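Local coordinates for protein Abbfa_003403 (Acinetobacter baumannii, PDB 4ZXH) that works as a four-domain nonribosomal peptide synthetase, probably activating an amino acid, condensing it with a carrier-bound partner and releasing the product through its thioesterase domain, at residues W1136-A1141 with I1248-Y1253; M1162-A1167 with G1295-I1300; I1169-P1174 with W1280-K1285. One frame throughout, in Å; residues are numbered along the deposited sequence.

Contact 1: residues W1136-A1141 with I1248-Y1253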
loop_
_atom_site.group_PDB
_atom_site.type_symbol
_atom_site.label_atom_id
_atom_site.label_comp_id
_atom_site.label_asym_id
_atom_site.label_seq_id
_atom_site.Cartn_x
_atom_site.Cartn_y
_atom_site.Cartn_z
ATOM N N TRP A 1136 14.586 -7.147 -43.736
ATOM C CA TRP A 1136 14.835 -5.756 -44.014
ATOM C C TRP A 1136 16.340 -5.618 -44.097
ATOM O O TRP A 1136 17.054 -6.244 -43.319
ATOM C CB TRP A 1136 14.232 -4.845 -42.930
ATOM C CG TRP A 1136 14.824 -3.485 -42.991
ATOM C CD1 TRP A 1136 14.581 -2.526 -43.935
ATOM C CD2 TRP A 1136 15.794 -2.934 -42.101
ATOM N NE1 TRP A 1136 15.327 -1.398 -43.674
ATOM C CE2 TRP A 1136 16.090 -1.626 -42.555
ATOM C CE3 TRP A 1136 16.445 -3.411 -40.956
ATOM C CZ2 TRP A 1136 17.011 -0.797 -41.913
ATOM C CZ3 TRP A 1136 17.367 -2.576 -40.308
ATOM C CH2 TRP A 1136 17.642 -1.293 -40.797
ATOM N N CYS A 1137 16.836 -4.831 -45.042
ATOM C CA CYS A 1137 18.284 -4.633 -45.159
ATOM C C CYS A 1137 19.021 -5.989 -45.271
ATOM O O CYS A 1137 18.662 -6.846 -46.088
ATOM C CB CYS A 1137 18.795 -3.820 -43.957
ATOM S SG CYS A 1137 20.500 -3.184 -44.058
ATOM N N PHE A 1138 20.020 -6.187 -44.424
ATOM C CA PHE A 1138 20.845 -7.398 -44.420
ATOM C C PHE A 1138 20.022 -8.688 -44.225
ATOM O O PHE A 1138 20.386 -9.756 -44.729
ATOM C CB PHE A 1138 21.903 -7.243 -43.336
ATOM C CG PHE A 1138 22.867 -8.376 -43.237
ATOM C CD1 PHE A 1138 23.810 -8.589 -44.222
ATOM C CD2 PHE A 1138 22.870 -9.197 -42.115
ATOM C CE1 PHE A 1138 24.716 -9.632 -44.114
ATOM C CE2 PHE A 1138 23.776 -10.232 -41.995
ATOM C CZ PHE A 1138 24.700 -10.450 -42.995
ATOM N N GLY A 1139 18.899 -8.581 -43.517
ATOM C CA GLY A 1139 17.967 -9.698 -43.417
ATOM C C GLY A 1139 17.604 -10.294 -44.779
ATOM O O GLY A 1139 17.602 -11.515 -44.945
ATOM N N GLY A 1140 17.304 -9.426 -45.747
ATOM C CA GLY A 1140 17.104 -9.837 -47.125
ATOM C C GLY A 1140 18.239 -10.690 -47.680
ATOM O O GLY A 1140 17.976 -11.681 -48.378
ATOM N N ALA A 1141 19.490 -10.332 -47.366
ATOM C CA ALA A 1141 20.647 -11.099 -47.851
ATOM C C ALA A 1141 20.735 -12.491 -47.207
ATOM O O ALA A 1141 21.041 -13.465 -47.881
ATOM C CB ALA A 1141 21.916 -10.344 -47.617
ATOM N N ILE A 1248 31.366 -8.419 -40.920
ATOM C CA ILE A 1248 32.306 -9.338 -41.534
ATOM C C ILE A 1248 31.583 -10.346 -42.431
ATOM O O ILE A 1248 32.104 -10.743 -43.477
ATOM C CB ILE A 1248 33.101 -10.081 -40.452
ATOM C CG1 ILE A 1248 33.865 -9.085 -39.587
ATOM C CG2 ILE A 1248 34.055 -11.033 -41.053
ATOM C CD1 ILE A 1248 34.529 -9.723 -38.364
ATOM N N ALA A 1249 30.375 -10.755 -42.034
ATOM C CA ALA A 1249 29.621 -11.696 -42.842
ATOM C C ALA A 1249 29.252 -11.040 -44.163
ATOM O O ALA A 1249 29.456 -11.620 -45.237
ATOM C CB ALA A 1249 28.387 -12.171 -42.113
ATOM N N LEU A 1250 28.726 -9.819 -44.077
ATOM C CA LEU A 1250 28.414 -9.037 -45.269
ATOM C C LEU A 1250 29.644 -8.889 -46.159
ATOM O O LEU A 1250 29.582 -9.109 -47.373
ATOM C CB LEU A 1250 27.889 -7.651 -44.891
ATOM C CG LEU A 1250 27.470 -6.785 -46.080
ATOM C CD1 LEU A 1250 26.488 -7.594 -46.924
ATOM C CD2 LEU A 1250 26.809 -5.498 -45.613
ATOM N N GLN A 1251 30.754 -8.533 -45.516
ATOM C CA GLN A 1251 32.019 -8.243 -46.154
ATOM C C GLN A 1251 32.564 -9.424 -46.942
ATOM O O GLN A 1251 33.373 -9.241 -47.842
ATOM C CB GLN A 1251 33.020 -7.823 -45.086
ATOM C CG GLN A 1251 34.146 -6.949 -45.561
ATOM C CD GLN A 1251 34.763 -6.172 -44.409
ATOM O OE1 GLN A 1251 34.146 -6.031 -43.344
ATOM N NE2 GLN A 1251 35.992 -5.673 -44.609
ATOM N N THR A 1252 32.115 -10.635 -46.614
ATOM C CA THR A 1252 32.646 -11.841 -47.261
ATOM C C THR A 1252 31.595 -12.707 -47.990
ATOM O O THR A 1252 31.815 -13.902 -48.213
ATOM C CB THR A 1252 33.375 -12.730 -46.228
ATOM O OG1 THR A 1252 32.466 -13.104 -45.191
ATOM C CG2 THR A 1252 34.557 -11.982 -45.605
ATOM N N TYR A 1253 30.472 -12.105 -48.379
ATOM C CA TYR A 1253 29.389 -12.823 -49.050
ATOM C C TYR A 1253 29.163 -12.341 -50.489
ATOM O O TYR A 1253 28.642 -11.245 -50.697
ATOM C CB TYR A 1253 28.090 -12.684 -48.244
ATOM C CG TYR A 1253 26.950 -13.477 -48.834
ATOM C CD1 TYR A 1253 27.088 -14.834 -49.067
ATOM C CD2 TYR A 1253 25.732 -12.877 -49.147
ATOM C CE1 TYR A 1253 26.062 -15.582 -49.609
ATOM C CE2 TYR A 1253 24.687 -13.627 -49.697
ATOM C CZ TYR A 1253 24.871 -14.988 -49.926
ATOM O OH TYR A 1253 23.876 -15.773 -50.465
#
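F1138 reaches across to L1250 and A1249, and these apolar contacts make up most of the join. The closest approach is from F1138 CE1 to L1250 CB, at 3.8 Å, while L1250 CD1 lies 3.9 Å from F1138 CD1; the two side chains run in opposing senses, flank to flank. The tip of the phenyl ring, CZ, meets the A1249 methyl CB at 4.2 Å. F1138 keeps CG anti to its own nitrogen (chi1 -178°), which carries the ring out from helix 1138-1152 to helix 1233-1251. I1111 of helix 1111-1125 packs against F1138, A1249 and Y1253 alike.

A looser, mixed contact lies beyond it: Y1253 CE2 comes within 4.1 Å of A1141 O, met obliquely by the ring. The tyrosine hydroxyl bonds to E1145, one turn on from A1141 in helix 1138-1152.

Other polar bonds run within each segment and out of it. T1252 OG1 donates to I1248 O at 2.9 Å, G1139 N bonds to W1136 O at 3.0 Å, and W1136 N is bonded to Y1080 OH.

G1135 to G1139 fit the nucleophile elbow pattern of an alpha/beta hydrolase, with C1137 probably in the nucleophile position. Helix 1233-1251 belongs to the helical insertion between strands 1157-1163 and 1262-1267, the lid region in related thioesterases. The insertion is therefore tied to the elbow helix by nondirectional apolar contact, largely buried, with Y1253 supplying a polar anchor through E1145.

Contact 2: residues M1162-A1167 with G1295-I1300; sequences MIDTRA and GDHSSI
H1297 meets two residues of 1162-1167, D1164 at the edge of its imidazole and R1166 over one face. ND1 donates to D1164 OD2 in a nearly straight bond, 172° at the hydrogen; the 2.5 Å between H1297 ND1 and D1164 OD2 is too short to be taken literally at this resolution. Carboxylate and ring are not coplanar but turned 56° apart. The histidine gets there with CG anti to its nitrogen, which sends the ring out of its loop to the end of strand 1157-1163.

D1164 is gripped from a second direction as well, since its other oxygen, OD1, accepts from the backbone nitrogen of A1267 on the next strand. With both oxygens bonded, the carboxylate can hardly rotate. The set fits the charge-relay geometry of an alpha/beta-hydrolase thioesterase: an acid after one strand, a histidine on the loop after strand 1288-1293, and C1137, which touches the histidine ring, as the likely nucleophile. The histidine backbone is pinned too, its N by E1270 and its O by W1136 NE1.

R1166 comes in against the histidine with its chain extended from CG to NE, and lays its guanidinium flat on the imidazole. The centres are 3.5 Å apart and the planes 19° from parallel, with NH2 lying nearer the ring's margin than its centre. F1274 packs against the arginine as well.

Behind the polar group, I1163 CG2 meets I1300 CG1 at 3.9 Å, and both isoleucines touch W1136 and V1309. The histidine loop is shaped by an Asx motif: S1299 N donates to D1296 OD1 at 2.8 Å, while S1299 OG takes D1296 N at 2.7 Å.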
loop_
_atom_site.group_PDB
_atom_site.type_symbol
_atom_site.label_atom_id
_atom_site.label_comp_id
_atom_site.label_asym_id
_atom_site.label_seq_id
_atom_site.Cartn_x
_atom_site.Cartn_y
_atom_site.Cartn_z
ATOM N N MET A 1162 12.193 -8.645 -49.733
ATOM C CA MET A 1162 13.377 -7.888 -49.358
ATOM C C MET A 1162 13.046 -6.433 -49.280
ATOM O O MET A 1162 12.664 -5.821 -50.279
ATOM C CB MET A 1162 14.510 -8.100 -50.355
ATOM C CG MET A 1162 15.147 -9.472 -50.314
ATOM S SD MET A 1162 16.336 -9.553 -51.648
ATOM C CE MET A 1162 16.430 -11.321 -51.952
ATOM N N ILE A 1163 13.197 -5.866 -48.092
ATOM C CA ILE A 1163 12.889 -4.460 -47.916
ATOM C C ILE A 1163 14.183 -3.637 -47.916
ATOM O O ILE A 1163 14.994 -3.729 -46.993
ATOM C CB ILE A 1163 12.081 -4.239 -46.637
ATOM C CG1 ILE A 1163 10.900 -5.219 -46.612
ATOM C CG2 ILE A 1163 11.567 -2.822 -46.590
ATOM C CD1 ILE A 1163 10.163 -5.261 -45.314
ATOM N N ASP A 1164 14.361 -2.865 -48.990
ATOM C CA ASP A 1164 15.548 -2.050 -49.230
ATOM C C ASP A 1164 16.873 -2.771 -48.920
ATOM O O ASP A 1164 17.777 -2.224 -48.300
ATOM C CB ASP A 1164 15.456 -0.750 -48.441
ATOM C CG ASP A 1164 16.198 0.392 -49.123
ATOM O OD1 ASP A 1164 15.917 0.673 -50.315
ATOM O OD2 ASP A 1164 17.089 0.987 -48.473
ATOM N N THR A 1165 16.968 -4.010 -49.373
ATOM C CA THR A 1165 18.159 -4.827 -49.198
ATOM C C THR A 1165 19.196 -4.527 -50.253
ATOM O O THR A 1165 18.949 -4.744 -51.440
ATOM C CB THR A 1165 17.802 -6.320 -49.287
ATOM O OG1 THR A 1165 16.843 -6.617 -48.284
ATOM C CG2 THR A 1165 19.011 -7.200 -49.106
ATOM N N ARG A 1166 20.360 -4.041 -49.841
ATOM C CA ARG A 1166 21.442 -3.851 -50.806
ATOM C C ARG A 1166 21.976 -5.213 -51.239
ATOM O O ARG A 1166 22.179 -6.101 -50.428
ATOM C CB ARG A 1166 22.485 -2.939 -50.197
ATOM C CG ARG A 1166 21.724 -1.694 -49.794
ATOM C CD ARG A 1166 22.330 -0.843 -48.759
ATOM N NE ARG A 1166 21.489 0.331 -48.612
ATOM C CZ ARG A 1166 21.577 1.186 -47.607
ATOM N NH1 ARG A 1166 22.477 0.984 -46.665
ATOM N NH2 ARG A 1166 20.782 2.244 -47.559
ATOM N N ALA A 1167 22.073 -5.407 -52.544
ATOM C CA ALA A 1167 22.437 -6.703 -53.079
ATOM C C ALA A 1167 23.849 -7.017 -52.623
ATOM O O ALA A 1167 24.681 -6.107 -52.522
ATOM C CB ALA A 1167 22.334 -6.712 -54.613
ATOM N N GLY A 1295 9.801 6.717 -47.911
ATOM C CA GLY A 1295 10.673 6.468 -46.772
ATOM C C GLY A 1295 12.110 6.304 -47.221
ATOM O O GLY A 1295 12.370 6.171 -48.427
ATOM N N ASP A 1296 13.050 6.330 -46.272
ATOM C CA ASP A 1296 14.455 6.044 -46.593
ATOM C C ASP A 1296 14.801 4.674 -46.046
ATOM O O ASP A 1296 13.903 3.929 -45.653
ATOM C CB ASP A 1296 15.409 7.117 -46.047
ATOM C CG ASP A 1296 15.298 7.324 -44.539
ATOM O OD1 ASP A 1296 15.176 6.350 -43.762
ATOM O OD2 ASP A 1296 15.356 8.493 -44.115
ATOM N N HIS A 1297 16.094 4.357 -46.002
ATOM C CA HIS A 1297 16.555 3.028 -45.629
ATOM C C HIS A 1297 16.083 2.598 -44.246
ATOM O O HIS A 1297 15.768 1.429 -44.029
ATOM C CB HIS A 1297 18.080 2.962 -45.687
ATOM C CG HIS A 1297 18.620 1.586 -45.488
ATOM N ND1 HIS A 1297 18.410 0.567 -46.398
ATOM C CD2 HIS A 1297 19.334 1.044 -44.475
ATOM C CE1 HIS A 1297 18.995 -0.536 -45.966
ATOM N NE2 HIS A 1297 19.563 -0.273 -44.799
ATOM N N SER A 1298 16.028 3.537 -43.309
ATOM C CA SER A 1298 15.462 3.246 -41.995
ATOM C C SER A 1298 13.936 3.476 -41.877
ATOM O O SER A 1298 13.214 2.615 -41.381
ATOM C CB SER A 1298 16.187 4.068 -40.938
ATOM O OG SER A 1298 17.364 3.388 -40.563
ATOM N N SER A 1299 13.457 4.627 -42.339
ATOM C CA SER A 1299 12.095 5.067 -42.074
ATOM C C SER A 1299 11.042 4.267 -42.826
ATOM O O SER A 1299 9.859 4.358 -42.516
ATOM C CB SER A 1299 11.944 6.552 -42.415
ATOM O OG SER A 1299 12.209 6.804 -43.790
ATOM N N ILE A 1300 11.470 3.484 -43.810
ATOM C CA ILE A 1300 10.562 2.591 -44.531
ATOM C C ILE A 1300 9.857 1.648 -43.538
ATOM O O ILE A 1300 8.711 1.234 -43.771
ATOM C CB ILE A 1300 11.335 1.784 -45.636
ATOM C CG1 ILE A 1300 10.407 0.909 -46.481
ATOM C CG2 ILE A 1300 12.417 0.928 -45.022
ATOM C CD1 ILE A 1300 9.532 1.654 -47.411
#

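Contact 3: residues I1169-P1174 with W1280-K1285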
loop_
_atom_site.group_PDB
_atom_site.type_symbol
_atom_site.label_atom_id
_atom_site.label_comp_id
_atom_site.label_asym_id
_atom_site.label_seq_id
_atom_site.Cartn_x
_atom_site.Cartn_y
_atom_site.Cartn_z
ATOM N N ILE A 1169 26.898 -7.612 -53.466
ATOM C CA ILE A 1169 27.893 -7.499 -54.519
ATOM C C ILE A 1169 28.968 -6.524 -54.024
ATOM O O ILE A 1169 28.701 -5.700 -53.155
ATOM C CB ILE A 1169 27.255 -7.035 -55.853
ATOM C CG1 ILE A 1169 26.700 -5.603 -55.738
ATOM C CG2 ILE A 1169 26.167 -8.027 -56.307
ATOM C CD1 ILE A 1169 26.282 -4.997 -57.074
ATOM N N PRO A 1170 30.197 -6.643 -54.539
ATOM C CA PRO A 1170 31.334 -5.812 -54.111
ATOM C C PRO A 1170 31.107 -4.289 -54.034
ATOM O O PRO A 1170 31.518 -3.703 -53.033
ATOM C CB PRO A 1170 32.395 -6.144 -55.167
ATOM C CG PRO A 1170 32.157 -7.579 -55.459
ATOM C CD PRO A 1170 30.638 -7.742 -55.421
ATOM N N GLU A 1171 30.495 -3.669 -55.047
ATOM C CA GLU A 1171 30.166 -2.232 -55.020
ATOM C C GLU A 1171 29.487 -1.773 -53.717
ATOM O O GLU A 1171 29.616 -0.622 -53.301
ATOM C CB GLU A 1171 29.219 -1.859 -56.163
ATOM C CG GLU A 1171 29.685 -2.050 -57.583
ATOM C CD GLU A 1171 29.402 -3.444 -58.145
ATOM O OE1 GLU A 1171 29.503 -4.455 -57.403
ATOM O OE2 GLU A 1171 29.037 -3.515 -59.341
ATOM N N ASN A 1172 28.729 -2.671 -53.097
ATOM C CA ASN A 1172 27.848 -2.302 -51.994
ATOM C C ASN A 1172 28.439 -2.501 -50.617
ATOM O O ASN A 1172 27.784 -2.209 -49.602
ATOM C CB ASN A 1172 26.550 -3.100 -52.065
ATOM C CG ASN A 1172 25.718 -2.739 -53.251
ATOM O OD1 ASN A 1172 25.983 -1.747 -53.942
ATOM N ND2 ASN A 1172 24.677 -3.529 -53.491
ATOM N N VAL A 1173 29.654 -3.028 -50.579
ATOM C CA VAL A 1173 30.326 -3.280 -49.320
ATOM C C VAL A 1173 30.752 -1.924 -48.790
ATOM O O VAL A 1173 31.249 -1.081 -49.549
ATOM C CB VAL A 1173 31.545 -4.247 -49.492
ATOM C CG1 VAL A 1173 32.138 -4.634 -48.149
ATOM C CG2 VAL A 1173 31.118 -5.482 -50.242
ATOM N N PRO A 1174 30.517 -1.690 -47.495
ATOM C CA PRO A 1174 30.878 -0.426 -46.835
ATOM C C PRO A 1174 32.371 -0.149 -46.906
ATOM O O PRO A 1174 33.139 -1.094 -46.914
ATOM C CB PRO A 1174 30.432 -0.645 -45.379
ATOM C CG PRO A 1174 29.333 -1.666 -45.466
ATOM C CD PRO A 1174 29.728 -2.579 -46.623
ATOM N N TRP A 1280 20.522 -5.510 -57.453
ATOM C CA TRP A 1280 20.006 -6.874 -57.643
ATOM C C TRP A 1280 19.916 -7.288 -59.102
ATOM O O TRP A 1280 19.851 -8.481 -59.411
ATOM C CB TRP A 1280 18.631 -7.043 -56.977
ATOM C CG TRP A 1280 18.760 -7.240 -55.508
ATOM C CD1 TRP A 1280 18.629 -6.290 -54.546
ATOM C CD2 TRP A 1280 19.105 -8.456 -54.829
ATOM N NE1 TRP A 1280 18.838 -6.838 -53.304
ATOM C CE2 TRP A 1280 19.139 -8.169 -53.447
ATOM C CE3 TRP A 1280 19.367 -9.765 -55.251
ATOM C CZ2 TRP A 1280 19.441 -9.139 -52.479
ATOM C CZ3 TRP A 1280 19.663 -10.738 -54.281
ATOM C CH2 TRP A 1280 19.692 -10.414 -52.916
ATOM N N ASP A 1281 19.914 -6.310 -59.997
ATOM C CA ASP A 1281 19.931 -6.603 -61.423
ATOM C C ASP A 1281 21.159 -7.425 -61.835
ATOM O O ASP A 1281 21.207 -7.938 -62.948
ATOM C CB ASP A 1281 19.870 -5.307 -62.253
ATOM C CG ASP A 1281 20.959 -4.302 -61.885
ATOM O OD1 ASP A 1281 21.264 -4.152 -60.682
ATOM O OD2 ASP A 1281 21.527 -3.670 -62.803
ATOM N N GLN A 1282 22.151 -7.553 -60.954
ATOM C CA GLN A 1282 23.360 -8.296 -61.302
ATOM C C GLN A 1282 23.298 -9.723 -60.765
ATOM O O GLN A 1282 24.205 -10.522 -60.994
ATOM C CB GLN A 1282 24.611 -7.607 -60.762
ATOM C CG GLN A 1282 24.735 -6.123 -61.071
ATOM C CD GLN A 1282 26.087 -5.561 -60.653
ATOM O OE1 GLN A 1282 26.943 -6.284 -60.146
ATOM N NE2 GLN A 1282 26.266 -4.257 -60.821
ATOM N N LEU A 1283 22.225 -10.037 -60.048
ATOM C CA LEU A 1283 22.063 -11.351 -59.439
ATOM C C LEU A 1283 20.797 -12.032 -59.914
ATOM O O LEU A 1283 20.766 -13.249 -60.073
ATOM C CB LEU A 1283 22.023 -11.242 -57.914
ATOM C CG LEU A 1283 23.312 -10.815 -57.233
ATOM C CD1 LEU A 1283 23.127 -10.830 -55.731
ATOM C CD2 LEU A 1283 24.449 -11.726 -57.662
ATOM N N VAL A 1284 19.743 -11.249 -60.111
ATOM C CA VAL A 1284 18.443 -11.808 -60.464
ATOM C C VAL A 1284 17.990 -11.271 -61.815
ATOM O O VAL A 1284 18.115 -10.079 -62.083
ATOM C CB VAL A 1284 17.403 -11.487 -59.387
ATOM C CG1 VAL A 1284 16.082 -12.136 -59.727
ATOM C CG2 VAL A 1284 17.912 -11.959 -58.018
ATOM N N LYS A 1285 17.489 -12.144 -62.678
ATOM C CA LYS A 1285 17.214 -11.742 -64.054
ATOM C C LYS A 1285 15.734 -11.490 -64.329
ATOM O O LYS A 1285 15.333 -10.362 -64.633
ATOM C CB LYS A 1285 17.738 -12.801 -65.031
#
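The carbonyl oxygen of W1280 is gripped twice, by L1283 N and by V1284 N, and it fixes the turn from which Q1282 and L1283 reach over to E1171 and I1169. Each of the two bonds, L1283 N to W1280 O and V1284 N to W1280 O, measures 2.9 Å. On the other side, N1172 N bonds to I1169 O at 3.0 Å and closes the short 3-10 turn that carries E1171.

One hydrogen bond joins the two turns. Q1282 NE2 donates to E1171 OE2 over 3.2 Å, with 158° at the hydrogen. The acceptor lies close to the amide plane, but the amide nitrogen stands well above the plane of the carboxylate, whose own plane is turned 52° from that of the amide. The glutamate chain bends at chi2 (88°), folding its carboxylate back toward the glutamine, whose chain runs extended beyond CG from the opposite direction.

I1169 also touches the Q1282 amide. Its CD1 lies 3.4 Å from Q1282 OE1, the two side chains crossing at about a right angle, and its other branch, CG2, rests 4.1 Å from L1283 CG. I1169 and L1283 lie alongside each other and are buried, whereas E1171 and Q1282 are exposed.

The contact joins two loops of the thioesterase domain, one following strand 1157-1163 and the other following strand 1262-1267. N1172 ND2 bonds to A1167 O and L1278 O, and W1280 NE1 to T1165 O, so both loops are also tied inward. The chemistry is thus layered: a buried aliphatic pair adjoins a single carboxylate-amide bond that, being exposed, probably competes with water.

All three contacts belong to the thioesterase domain and hang together around strand 1157-1163. Contacts 1 and 2 lie in the core and meet where C1137 faces H1297 and C1137 O bonds to T1165 OG1. Contact 1 is mainly apolar, helix against helix, while contact 2 is mixed, a His-carboxylate bond and a guanidinium stack backed by an isoleucine pair. Contact 3 lies further out, nested along the chain inside the loop closed by contact 2 and tied to it through W1280 and N1172; it alone has exposed residues bonding across. V1173 and P1174 also brush Q1251 and L1250, which brings contact 3 up against helix 1233-1251 of contact 1.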